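PDB 3VF1: 11R-lipoxygenase from Gersemia fruticosa, which probably catalyses, in a calcium-dependent manner, the insertion of molecular oxygen into polyunsaturated fatty acids at a non-heme iron centre. Local coordinates for residues Q260-S265 with D485-F490; V269-D274 with L479-V484; R395-M400 with C573-V578; Y473-D478 with D495-W500. All coordinates share one frame; numbering follows the deposited sequence.

Interaction 1 of 4, residues Q260-S265 with D485-F490. With FRU (beta-D-fructofuranose), chain C; GLC (alpha-D-glucopyranose), chain B.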
# COMPACT_ATOMS: atom_id res chain seq x y z
N GLN A 260 17.80 -9.76 -6.62
CA GLN A 260 16.73 -9.73 -5.63
C GLN A 260 16.68 -8.39 -4.89
O GLN A 260 15.67 -8.06 -4.27
CB GLN A 260 16.89 -10.87 -4.63
CG GLN A 260 16.62 -12.25 -5.21
CD GLN A 260 15.27 -12.33 -5.89
OE1 GLN A 260 14.25 -12.59 -5.25
NE2 GLN A 260 15.25 -12.12 -7.20
N PHE A 261 17.77 -7.63 -4.95
CA PHE A 261 17.82 -6.32 -4.32
C PHE A 261 17.30 -5.25 -5.27
O PHE A 261 17.13 -4.09 -4.88
CB PHE A 261 19.25 -5.99 -3.87
CG PHE A 261 19.73 -6.82 -2.72
CD1 PHE A 261 20.22 -8.10 -2.92
CD2 PHE A 261 19.68 -6.33 -1.43
CE1 PHE A 261 20.65 -8.87 -1.85
CE2 PHE A 261 20.11 -7.09 -0.36
CZ PHE A 261 20.60 -8.36 -0.57
N LEU A 262 17.04 -5.64 -6.51
CA LEU A 262 16.50 -4.73 -7.51
C LEU A 262 15.07 -5.11 -7.88
O LEU A 262 14.20 -4.25 -8.00
CB LEU A 262 17.36 -4.77 -8.78
CG LEU A 262 18.82 -4.34 -8.65
CD1 LEU A 262 19.51 -4.47 -10.00
CD2 LEU A 262 18.93 -2.91 -8.13
N ASN A 263 14.83 -6.40 -8.07
CA ASN A 263 13.56 -6.87 -8.62
C ASN A 263 12.86 -7.86 -7.70
O ASN A 263 12.04 -8.67 -8.15
CB ASN A 263 13.81 -7.51 -9.99
CG ASN A 263 14.53 -6.58 -10.94
OD1 ASN A 263 14.23 -5.39 -11.01
ND2 ASN A 263 15.50 -7.12 -11.67
N GLY A 264 13.19 -7.81 -6.42
CA GLY A 264 12.50 -8.61 -5.43
C GLY A 264 11.31 -7.86 -4.86
O GLY A 264 10.46 -7.39 -5.61
N SER A 265 11.26 -7.74 -3.54
CA SER A 265 10.17 -7.03 -2.89
C SER A 265 10.65 -5.77 -2.17
O SER A 265 9.85 -5.05 -1.58
CB SER A 265 9.47 -7.95 -1.89
OG SER A 265 8.87 -9.05 -2.55
N ASP A 485 19.18 4.80 -11.13
CA ASP A 485 18.15 4.98 -12.14
C ASP A 485 18.64 4.64 -13.55
O ASP A 485 17.85 4.59 -14.49
CB ASP A 485 17.60 6.41 -12.10
CG ASP A 485 18.65 7.45 -12.44
OD1 ASP A 485 19.86 7.13 -12.36
OD2 ASP A 485 18.27 8.59 -12.77
N GLY A 486 19.94 4.40 -13.70
CA GLY A 486 20.52 4.08 -14.99
C GLY A 486 20.73 2.59 -15.23
O GLY A 486 21.11 2.18 -16.33
N LEU A 487 20.48 1.78 -14.21
CA LEU A 487 20.69 0.33 -14.30
C LEU A 487 19.74 -0.31 -15.31
O LEU A 487 18.52 -0.21 -15.19
CB LEU A 487 20.52 -0.31 -12.93
CG LEU A 487 21.56 0.10 -11.88
CD1 LEU A 487 21.27 -0.57 -10.54
CD2 LEU A 487 22.97 -0.23 -12.35
N ARG A 488 20.32 -0.99 -16.30
CA ARG A 488 19.55 -1.57 -17.41
C ARG A 488 18.59 -2.68 -16.97
O ARG A 488 17.50 -2.80 -17.52
CB ARG A 488 20.50 -2.12 -18.47
CG ARG A 488 21.36 -1.07 -19.16
CD ARG A 488 20.58 -0.31 -20.22
NE ARG A 488 21.42 0.62 -20.96
CZ ARG A 488 21.00 1.40 -21.95
NH1 ARG A 488 19.73 1.36 -22.33
NH2 ARG A 488 21.85 2.21 -22.56
N LYS A 489 19.01 -3.49 -16.00
CA LYS A 489 18.21 -4.65 -15.59
C LYS A 489 17.55 -4.42 -14.23
O LYS A 489 17.34 -5.35 -13.46
CB LYS A 489 19.07 -5.91 -15.58
CG LYS A 489 19.75 -6.17 -16.92
CD LYS A 489 20.57 -7.45 -16.93
CE LYS A 489 19.72 -8.67 -17.22
NZ LYS A 489 20.54 -9.88 -17.44
N PHE A 490 17.24 -3.16 -13.95
CA PHE A 490 16.50 -2.77 -12.76
C PHE A 490 15.04 -2.57 -13.18
O PHE A 490 14.59 -1.45 -13.40
CB PHE A 490 17.09 -1.47 -12.19
CG PHE A 490 16.59 -1.11 -10.82
CD1 PHE A 490 15.67 -1.89 -10.15
CD2 PHE A 490 17.07 0.03 -10.19
CE1 PHE A 490 15.23 -1.53 -8.88
CE2 PHE A 490 16.63 0.39 -8.94
CZ PHE A 490 15.71 -0.39 -8.28
C1 FRU C . 14.01 5.20 -16.98
C2 FRU C . 15.19 5.20 -17.94
C3 FRU C . 14.74 4.94 -19.37
C4 FRU C . 15.82 4.04 -19.93
C5 FRU C . 16.39 3.34 -18.71
C6 FRU C . 17.89 3.12 -18.87
O1 FRU C . 13.35 3.95 -17.04
O2 FRU C . 15.83 6.46 -17.92
O3 FRU C . 14.64 6.13 -20.12
O4 FRU C . 15.32 3.12 -20.88
O5 FRU C . 16.10 4.17 -17.59
O6 FRU C . 18.27 1.87 -18.33
C1 GLC B . 16.77 6.58 -16.88
C2 GLC B . 16.78 8.02 -16.37
C3 GLC B . 17.27 8.96 -17.46
C4 GLC B . 18.62 8.47 -17.98
C5 GLC B . 18.54 7.01 -18.40
C6 GLC B . 19.91 6.52 -18.83
O2 GLC B . 15.48 8.39 -15.98
O3 GLC B . 17.39 10.27 -16.95
O4 GLC B . 19.01 9.26 -19.08
O5 GLC B . 18.06 6.22 -17.33
O6 GLC B . 19.79 5.42 -19.71
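With CG of Phe490 anti to its backbone N (chi1 -169°) and CG of Leu262 anti to its own carbonyl carbon, the benzyl and isobutyl groups meet nearly at a right angle. Leu262 CD2 sits over the middle of the Phe490 ring, 3.8 Å from its centroid and 3° off the normal, a well-centred CH-pi contact. Leu262 CB lies 3.6 Å from Phe490 CD1, and Leu262 CD2 also reaches Leu487 CD1 at 4.1 Å. Beside this apolar patch, Asn263 ND2 gives a nearly straight hydrogen bond to Lys489 O (3.1 Å, 172°), the acceptor lying in the amide plane. The same amide turns OD1 to the edge of the Phe490 ring, where it weakly accepts from Tyr491 N and Tyr492 N at the start of helix 491-514. An alanine in place of Phe490 would probably open a gap beside Leu262 CD2 and leave that methyl held mainly by Leu487 and Ile270. Earlier in the loop, fructose O6 makes a weak 3.5 Å hydrogen bond to Gly486 O, and Lys493 and Asp494 also hold the sugar. The amide thus makes one firm bond to the turn Leu487-Phe490 and weaker ones to the first N-H groups of helix 491-514.

Interaction 2 of 4, residues V269-D274 with L479-V484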
# COMPACT_ATOMS: atom_id res chain seq x y z
N VAL A 269 17.02 -0.03 -0.89
CA VAL A 269 18.24 0.05 -0.09
C VAL A 269 19.51 0.26 -0.90
O VAL A 269 20.32 1.13 -0.59
CB VAL A 269 18.40 -1.20 0.79
CG1 VAL A 269 19.64 -1.07 1.67
CG2 VAL A 269 17.16 -1.41 1.65
N ILE A 270 19.70 -0.55 -1.94
CA ILE A 270 20.94 -0.51 -2.71
C ILE A 270 21.18 0.87 -3.32
O ILE A 270 20.23 1.53 -3.76
CB ILE A 270 20.97 -1.57 -3.81
CG1 ILE A 270 22.37 -1.67 -4.42
CG2 ILE A 270 19.94 -1.26 -4.89
CD1 ILE A 270 22.60 -2.92 -5.25
N ARG A 271 22.43 1.30 -3.36
CA ARG A 271 22.79 2.58 -3.94
C ARG A 271 24.24 2.61 -4.39
O ARG A 271 25.07 1.86 -3.88
CB ARG A 271 22.54 3.71 -2.94
CG ARG A 271 23.47 3.70 -1.75
CD ARG A 271 23.12 4.82 -0.79
NE ARG A 271 23.12 6.12 -1.47
CZ ARG A 271 22.38 7.16 -1.11
NH1 ARG A 271 21.57 7.09 -0.06
NH2 ARG A 271 22.45 8.29 -1.80
N ARG A 272 24.55 3.48 -5.35
CA ARG A 272 25.91 3.62 -5.84
C ARG A 272 26.85 4.02 -4.70
O ARG A 272 26.48 4.80 -3.82
CB ARG A 272 25.98 4.66 -6.96
CG ARG A 272 27.40 4.99 -7.39
CD ARG A 272 27.42 5.97 -8.56
NE ARG A 272 28.79 6.38 -8.88
CZ ARG A 272 29.12 7.11 -9.94
NH1 ARG A 272 28.20 7.53 -10.79
NH2 ARG A 272 30.39 7.43 -10.15
N CYS A 273 28.06 3.47 -4.73
CA CYS A 273 29.05 3.74 -3.69
C CYS A 273 30.33 4.28 -4.32
O CYS A 273 31.06 3.54 -4.99
CB CYS A 273 29.35 2.47 -2.90
SG CYS A 273 30.56 2.69 -1.58
N ASP A 274 30.59 5.56 -4.11
CA ASP A 274 31.77 6.21 -4.67
C ASP A 274 32.96 6.12 -3.72
O ASP A 274 34.11 6.33 -4.12
CB ASP A 274 31.47 7.67 -5.00
CG ASP A 274 30.51 7.82 -6.16
OD1 ASP A 274 30.67 7.09 -7.16
OD2 ASP A 274 29.58 8.66 -6.07
N LEU A 479 15.58 7.77 -6.81
CA LEU A 479 16.34 6.85 -7.65
C LEU A 479 17.59 7.54 -8.19
O LEU A 479 18.64 6.91 -8.36
CB LEU A 479 15.49 6.35 -8.81
CG LEU A 479 14.29 5.47 -8.45
CD1 LEU A 479 13.45 5.19 -9.67
CD2 LEU A 479 14.76 4.17 -7.82
N ARG A 480 17.48 8.83 -8.46
CA ARG A 480 18.56 9.58 -9.07
C ARG A 480 19.70 9.87 -8.09
O ARG A 480 20.87 9.75 -8.45
CB ARG A 480 18.03 10.90 -9.65
CG ARG A 480 19.08 11.73 -10.37
CD ARG A 480 18.47 12.99 -10.94
NE ARG A 480 17.50 12.69 -11.99
CZ ARG A 480 16.53 13.52 -12.38
NH1 ARG A 480 16.39 14.71 -11.81
NH2 ARG A 480 15.70 13.15 -13.34
N GLN A 481 19.36 10.24 -6.86
CA GLN A 481 20.37 10.54 -5.86
C GLN A 481 21.03 9.25 -5.36
O GLN A 481 22.13 9.28 -4.80
CB GLN A 481 19.77 11.34 -4.69
CG GLN A 481 18.87 10.54 -3.76
CD GLN A 481 19.56 10.14 -2.47
OE1 GLN A 481 20.69 10.54 -2.20
NE2 GLN A 481 18.88 9.35 -1.65
N ARG A 482 20.35 8.13 -5.56
CA ARG A 482 20.92 6.82 -5.23
C ARG A 482 21.81 6.30 -6.35
O ARG A 482 22.55 5.34 -6.17
CB ARG A 482 19.82 5.81 -4.92
CG ARG A 482 19.16 5.99 -3.57
CD ARG A 482 18.55 4.68 -3.09
NE ARG A 482 17.31 4.36 -3.80
CZ ARG A 482 16.89 3.13 -4.08
NH1 ARG A 482 17.61 2.07 -3.72
NH2 ARG A 482 15.75 2.95 -4.73
N GLY A 483 21.74 6.94 -7.51
CA GLY A 483 22.57 6.58 -8.65
C GLY A 483 22.23 5.22 -9.23
O GLY A 483 23.09 4.55 -9.80
N VAL A 484 20.97 4.82 -9.10
CA VAL A 484 20.53 3.50 -9.57
C VAL A 484 19.52 3.58 -10.71
O VAL A 484 19.07 2.56 -11.21
CB VAL A 484 19.90 2.68 -8.43
CG1 VAL A 484 20.91 2.43 -7.32
CG2 VAL A 484 18.66 3.38 -7.88
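The backbones of Arg271 and Arg482 come within 4.8 Å at their CA atoms, the touching parts running 92° apart, and Arg272 N donates a nearly straight 2.9 Å hydrogen bond to Arg482 O. That carbonyl is offered where helix 475-481 ends in a Schellman motif: Gly483 has positive phi, and a CB there would press tightly on Arg272 CB. On the side chains, Arg482 CG is anti to its carbonyl carbon and the chain bends at chi3 as it passes Ile270 O. Arg482 NH1 lies 2.7 Å from Ile270 O, a weak hydrogen bond because its N-H points well off the acceptor. The firmer partner of this guanidinium is Pro267 O, reached by NH2, while Val484 CG2 covers one of its faces. Arg271 NH2 bonds Gln481 OE1 at 2.9 Å from above the amide carbonyl plane, the two flat groups standing 76° apart. Arg482 CG lies 4.2 Å above the centre of the Arg271 guanidinium, so aliphatic carbon, not charge, fills that face, and Arg271 NH1 stays 6.3 Å from Arg482 NE. Arg272 leads away and closes a salt bridge from NE to Asp274 OD1. Strand 271-272 is outermost in its sheet, Arg271 pairing with Ile308 through the backbone, and the helix end packs against that strand. Apart from a long, weak ion pair to Asp478, Arg482 relies on the carbonyls of Ile270 and Pro267, whereas the C-terminal end of helix 475-481 would probably ease the positive charge of Arg271 beside it.

Interaction 3 of 4, residues R395-M400 with C573-V578. With FE2 (Fe (II) ion), chain E.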
# COMPACT_ATOMS: atom_id res chain seq x y z
N ARG A 395 6.20 2.63 5.32
CA ARG A 395 6.27 3.55 4.19
C ARG A 395 5.09 3.45 3.22
O ARG A 395 4.94 4.30 2.35
CB ARG A 395 7.60 3.36 3.45
CG ARG A 395 8.80 3.88 4.23
CD ARG A 395 10.09 3.79 3.42
NE ARG A 395 10.05 4.62 2.21
CZ ARG A 395 10.28 5.93 2.19
NH1 ARG A 395 10.56 6.59 3.30
NH2 ARG A 395 10.23 6.58 1.04
N CYS A 396 4.27 2.41 3.36
CA CYS A 396 3.06 2.30 2.55
C CYS A 396 1.80 2.41 3.42
O CYS A 396 1.04 3.37 3.29
CB CYS A 396 3.03 0.99 1.77
SG CYS A 396 4.21 0.88 0.40
N HIS A 397 1.60 1.44 4.29
CA HIS A 397 0.38 1.39 5.10
C HIS A 397 0.24 2.61 6.01
O HIS A 397 -0.73 3.36 5.89
CB HIS A 397 0.35 0.10 5.93
CG HIS A 397 -0.03 -1.12 5.15
ND1 HIS A 397 -1.22 -1.79 5.35
CD2 HIS A 397 0.61 -1.78 4.16
CE1 HIS A 397 -1.29 -2.82 4.52
NE2 HIS A 397 -0.19 -2.83 3.79
N LEU A 398 1.19 2.81 6.91
CA LEU A 398 1.06 3.83 7.94
C LEU A 398 1.25 5.26 7.41
O LEU A 398 0.55 6.18 7.85
CB LEU A 398 2.05 3.57 9.08
CG LEU A 398 1.89 2.22 9.79
CD1 LEU A 398 2.83 2.12 10.98
CD2 LEU A 398 0.45 1.99 10.22
N MET A 399 2.17 5.45 6.47
CA MET A 399 2.45 6.78 5.94
C MET A 399 1.32 7.31 5.06
O MET A 399 1.20 8.52 4.85
CB MET A 399 3.77 6.79 5.17
CG MET A 399 5.01 6.83 6.05
SD MET A 399 5.21 8.41 6.90
CE MET A 399 5.67 9.49 5.54
N MET A 400 0.48 6.42 4.54
CA MET A 400 -0.60 6.83 3.65
C MET A 400 -1.93 7.01 4.37
O MET A 400 -2.83 7.67 3.86
CB MET A 400 -0.77 5.82 2.51
CG MET A 400 0.33 5.86 1.46
SD MET A 400 0.51 7.47 0.68
CE MET A 400 1.95 8.11 1.53
N CYS A 573 0.78 1.57 -6.91
CA CYS A 573 1.95 0.91 -7.48
C CYS A 573 2.95 0.44 -6.43
O CYS A 573 3.28 -0.75 -6.37
CB CYS A 573 2.64 1.85 -8.48
SG CYS A 573 1.63 2.26 -9.91
N GLN A 574 3.45 1.36 -5.62
CA GLN A 574 4.48 1.03 -4.64
C GLN A 574 4.04 -0.13 -3.76
O GLN A 574 4.78 -1.10 -3.59
CB GLN A 574 4.81 2.24 -3.77
CG GLN A 574 5.98 2.02 -2.82
CD GLN A 574 7.30 1.78 -3.54
OE1 GLN A 574 7.36 1.80 -4.77
NE2 GLN A 574 8.36 1.55 -2.78
N HIS A 575 2.84 -0.04 -3.20
CA HIS A 575 2.33 -1.10 -2.34
C HIS A 575 2.29 -2.42 -3.09
O HIS A 575 2.65 -3.46 -2.55
CB HIS A 575 0.94 -0.77 -1.81
CG HIS A 575 0.35 -1.86 -0.97
ND1 HIS A 575 -0.63 -2.71 -1.44
CD2 HIS A 575 0.61 -2.25 0.29
CE1 HIS A 575 -0.95 -3.57 -0.50
NE2 HIS A 575 -0.21 -3.32 0.57
N ALA A 576 1.85 -2.38 -4.35
CA ALA A 576 1.75 -3.59 -5.15
C ALA A 576 3.12 -4.23 -5.36
O ALA A 576 3.26 -5.45 -5.28
CB ALA A 576 1.12 -3.27 -6.50
N ALA A 577 4.12 -3.39 -5.61
CA ALA A 577 5.46 -3.87 -5.92
C ALA A 577 6.11 -4.58 -4.73
O ALA A 577 6.81 -5.57 -4.89
CB ALA A 577 6.34 -2.72 -6.39
N VAL A 578 5.86 -4.06 -3.53
CA VAL A 578 6.49 -4.58 -2.32
C VAL A 578 5.57 -5.50 -1.52
O VAL A 578 5.96 -5.99 -0.46
CB VAL A 578 6.96 -3.44 -1.40
CG1 VAL A 578 7.71 -2.39 -2.20
CG2 VAL A 578 5.78 -2.82 -0.67
FE FE2 E . 0.01 -4.47 2.39
O HOH W 1 -0.36 -6.67 3.11
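His397 and His575 point their NE2 atoms at one iron ion, each bound at 2.2 Å, and this shared target sets how the rings stand. The ring planes lie obliquely, 63° apart, and the two NE2 atoms lie 3.3 Å apart without a hydrogen bond because both are ligands of the metal. His397 NE2 lies near the plane of the His575 ring, at its edge. CG of His397 is anti to its carbonyl carbon, whereas CG of His575 is anti to the backbone N (chi1 177°), and from these different starts both rings head for the shared iron. A water at 2.4 Å from the iron joins them, and His392, Asn579 and the terminal carboxylate oxygen of Ile698 complete the site, the ligand set of a lipoxygenase. Cys396 turns SG between the helices. It meets Gln574 CG at 3.8 Å and Val578 CG2 at 4.2 Å, with the backbone of His575 between. Gln574 OE1 is hydrogen-bonded to Tyr492 OH of helix 491-514. The axes of segments 395-400 and 573-578 approach to 10.0 Å and run roughly antiparallel, at 146°, and a wider pi-type turn at 395-398 lies in the helix that carries His397. Helix 428-438 packs against His397 and Leu398, while helix 491-514 covers Cys573 and Ala577 on helix 557-579, so the histidine pair and its iron lie deep in the helical body of the catalytic domain.

Interaction 4 of 4, residues Y473-D478 with D495-W500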
# COMPACT_ATOMS: atom_id res chain seq x y z
N TYR A 473 9.95 10.29 -1.07
CA TYR A 473 8.80 9.80 -1.81
C TYR A 473 8.78 10.32 -3.24
O TYR A 473 8.00 9.85 -4.07
CB TYR A 473 7.50 10.16 -1.09
CG TYR A 473 7.17 9.22 0.03
CD1 TYR A 473 7.72 9.39 1.30
CD2 TYR A 473 6.31 8.14 -0.17
CE1 TYR A 473 7.42 8.52 2.33
CE2 TYR A 473 6.01 7.27 0.86
CZ TYR A 473 6.56 7.47 2.10
OH TYR A 473 6.26 6.60 3.11
N ASP A 474 9.64 11.29 -3.54
CA ASP A 474 9.82 11.74 -4.91
C ASP A 474 10.63 10.68 -5.65
O ASP A 474 11.86 10.69 -5.62
CB ASP A 474 10.54 13.09 -4.95
CG ASP A 474 10.59 13.68 -6.35
OD1 ASP A 474 10.59 12.90 -7.33
OD2 ASP A 474 10.62 14.92 -6.48
N LEU A 475 9.92 9.77 -6.30
CA LEU A 475 10.54 8.62 -6.95
C LEU A 475 11.71 9.03 -7.84
O LEU A 475 12.82 8.52 -7.69
CB LEU A 475 9.50 7.87 -7.79
CG LEU A 475 9.95 6.53 -8.37
CD1 LEU A 475 10.18 5.51 -7.27
CD2 LEU A 475 8.93 6.03 -9.38
N VAL A 476 11.45 9.95 -8.75
CA VAL A 476 12.45 10.35 -9.74
C VAL A 476 13.75 10.81 -9.09
O VAL A 476 14.83 10.39 -9.50
CB VAL A 476 11.92 11.48 -10.64
CG1 VAL A 476 13.00 11.96 -11.60
CG2 VAL A 476 10.69 11.02 -11.41
N LYS A 477 13.64 11.66 -8.08
CA LYS A 477 14.81 12.23 -7.44
C LYS A 477 15.47 11.26 -6.46
O LYS A 477 16.67 11.34 -6.21
CB LYS A 477 14.45 13.54 -6.73
CG LYS A 477 14.12 14.67 -7.69
CD LYS A 477 13.66 15.93 -6.96
CE LYS A 477 13.15 16.96 -7.94
NZ LYS A 477 12.43 18.08 -7.26
N ASP A 478 14.69 10.33 -5.92
CA ASP A 478 15.23 9.34 -5.00
C ASP A 478 16.12 8.36 -5.75
O ASP A 478 17.27 8.13 -5.38
CB ASP A 478 14.11 8.59 -4.28
CG ASP A 478 14.64 7.61 -3.24
OD1 ASP A 478 15.12 8.07 -2.18
OD2 ASP A 478 14.57 6.39 -3.49
N ASP A 495 9.66 0.26 -14.74
CA ASP A 495 8.21 0.21 -14.71
C ASP A 495 7.61 1.26 -13.79
O ASP A 495 6.62 1.91 -14.12
CB ASP A 495 7.73 -1.18 -14.28
CG ASP A 495 8.19 -2.27 -15.24
OD1 ASP A 495 8.44 -1.96 -16.43
OD2 ASP A 495 8.29 -3.45 -14.81
N ALA A 496 8.23 1.44 -12.62
CA ALA A 496 7.76 2.42 -11.65
C ALA A 496 7.83 3.84 -12.21
O ALA A 496 6.99 4.68 -11.91
CB ALA A 496 8.57 2.32 -10.36
N LEU A 497 8.84 4.10 -13.04
CA LEU A 497 9.02 5.43 -13.61
C LEU A 497 8.01 5.72 -14.71
O LEU A 497 7.61 6.87 -14.91
CB LEU A 497 10.45 5.60 -14.14
CG LEU A 497 11.53 5.83 -13.09
CD1 LEU A 497 12.90 5.93 -13.74
CD2 LEU A 497 11.24 7.08 -12.27
N LEU A 498 7.59 4.68 -15.43
CA LEU A 498 6.54 4.83 -16.43
C LEU A 498 5.22 5.15 -15.75
O LEU A 498 4.48 6.04 -16.19
CB LEU A 498 6.39 3.55 -17.26
CG LEU A 498 7.53 3.19 -18.21
CD1 LEU A 498 7.25 1.87 -18.89
CD2 LEU A 498 7.74 4.29 -19.24
N LEU A 499 4.92 4.43 -14.68
CA LEU A 499 3.66 4.58 -13.96
C LEU A 499 3.60 5.92 -13.25
O LEU A 499 2.55 6.57 -13.23
CB LEU A 499 3.49 3.44 -12.96
CG LEU A 499 3.21 2.08 -13.59
CD1 LEU A 499 3.70 0.95 -12.70
CD2 LEU A 499 1.73 1.93 -13.87
N TRP A 500 4.71 6.32 -12.66
CA TRP A 500 4.79 7.60 -11.96
C TRP A 500 4.45 8.75 -12.91
O TRP A 500 3.63 9.61 -12.58
CB TRP A 500 6.20 7.81 -11.40
CG TRP A 500 6.39 9.16 -10.79
CD1 TRP A 500 6.78 10.30 -11.43
CD2 TRP A 500 6.22 9.51 -9.41
NE1 TRP A 500 6.85 11.34 -10.53
CE2 TRP A 500 6.51 10.88 -9.29
CE3 TRP A 500 5.84 8.80 -8.27
CZ2 TRP A 500 6.44 11.56 -8.07
CZ3 TRP A 500 5.77 9.47 -7.06
CH2 TRP A 500 6.07 10.84 -6.97
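Tyr473 meets Trp500 through its backbone, its O lying 3.6 Å from Trp500 CH2, while its phenol leads away to bond Arg395 O. Asp474 follows as N-cap of helix 475-481, its OD1 accepting weakly from Lys477 N. Leu475 carries most of the contact. Its CB rests over the Trp500 indole, 4.1 Å from the centroid of the six-membered ring and 22° off the normal, a CH-pi contact displaced toward the rim on the CE3 side. CG of Leu475 is anti to the backbone N (chi1 -172°), which carries the branch onward to helix 491-514. There CD2 touches Ala496 CB at 3.9 Å and Leu497 CD2 at 3.8 Å. Val476 comes next, its CG2 4.0 Å from Trp500 NE1, crossing the indole at about a right angle, and 4.1 Å from Leu497 CD2. A leucine in place of Trp500 would probably leave Leu475 CB without its aromatic face and open a gap beside Val476 CG2. The indole also meets Phe569 of helix 557-579 edge to face, and Leu497 touches the bound fructose. Between the two segments the contact rests on dispersion and CH-pi attraction, so it depends on the shapes of Leu475, Val476, Ala496, Leu497 and Trp500, the cap bond of Asp474 lying within 473-478.

How the interactions relate
From the N terminus, residues 260-265, 269-274, 395-400 and 473-478 come first and meet partners further on. Interaction 2 closes its loop at 479-484 and is nested inside the loop that interaction 1 closes at 485-490. Interaction 4, joined at 495-500, is nested inside interaction 3, which closes last at 573-578. Interactions 1 and 2 each cross 3 and 4. Helix 475-481 serves both 2 and 4, where Leu479 meets Leu497, and Ser265 of interaction 1 packs on Val578 of interaction 3. Leu499 of interaction 4 packs on Cys573 of interaction 3. Together they join the edge of the five-stranded sheet to the iron-bearing helices.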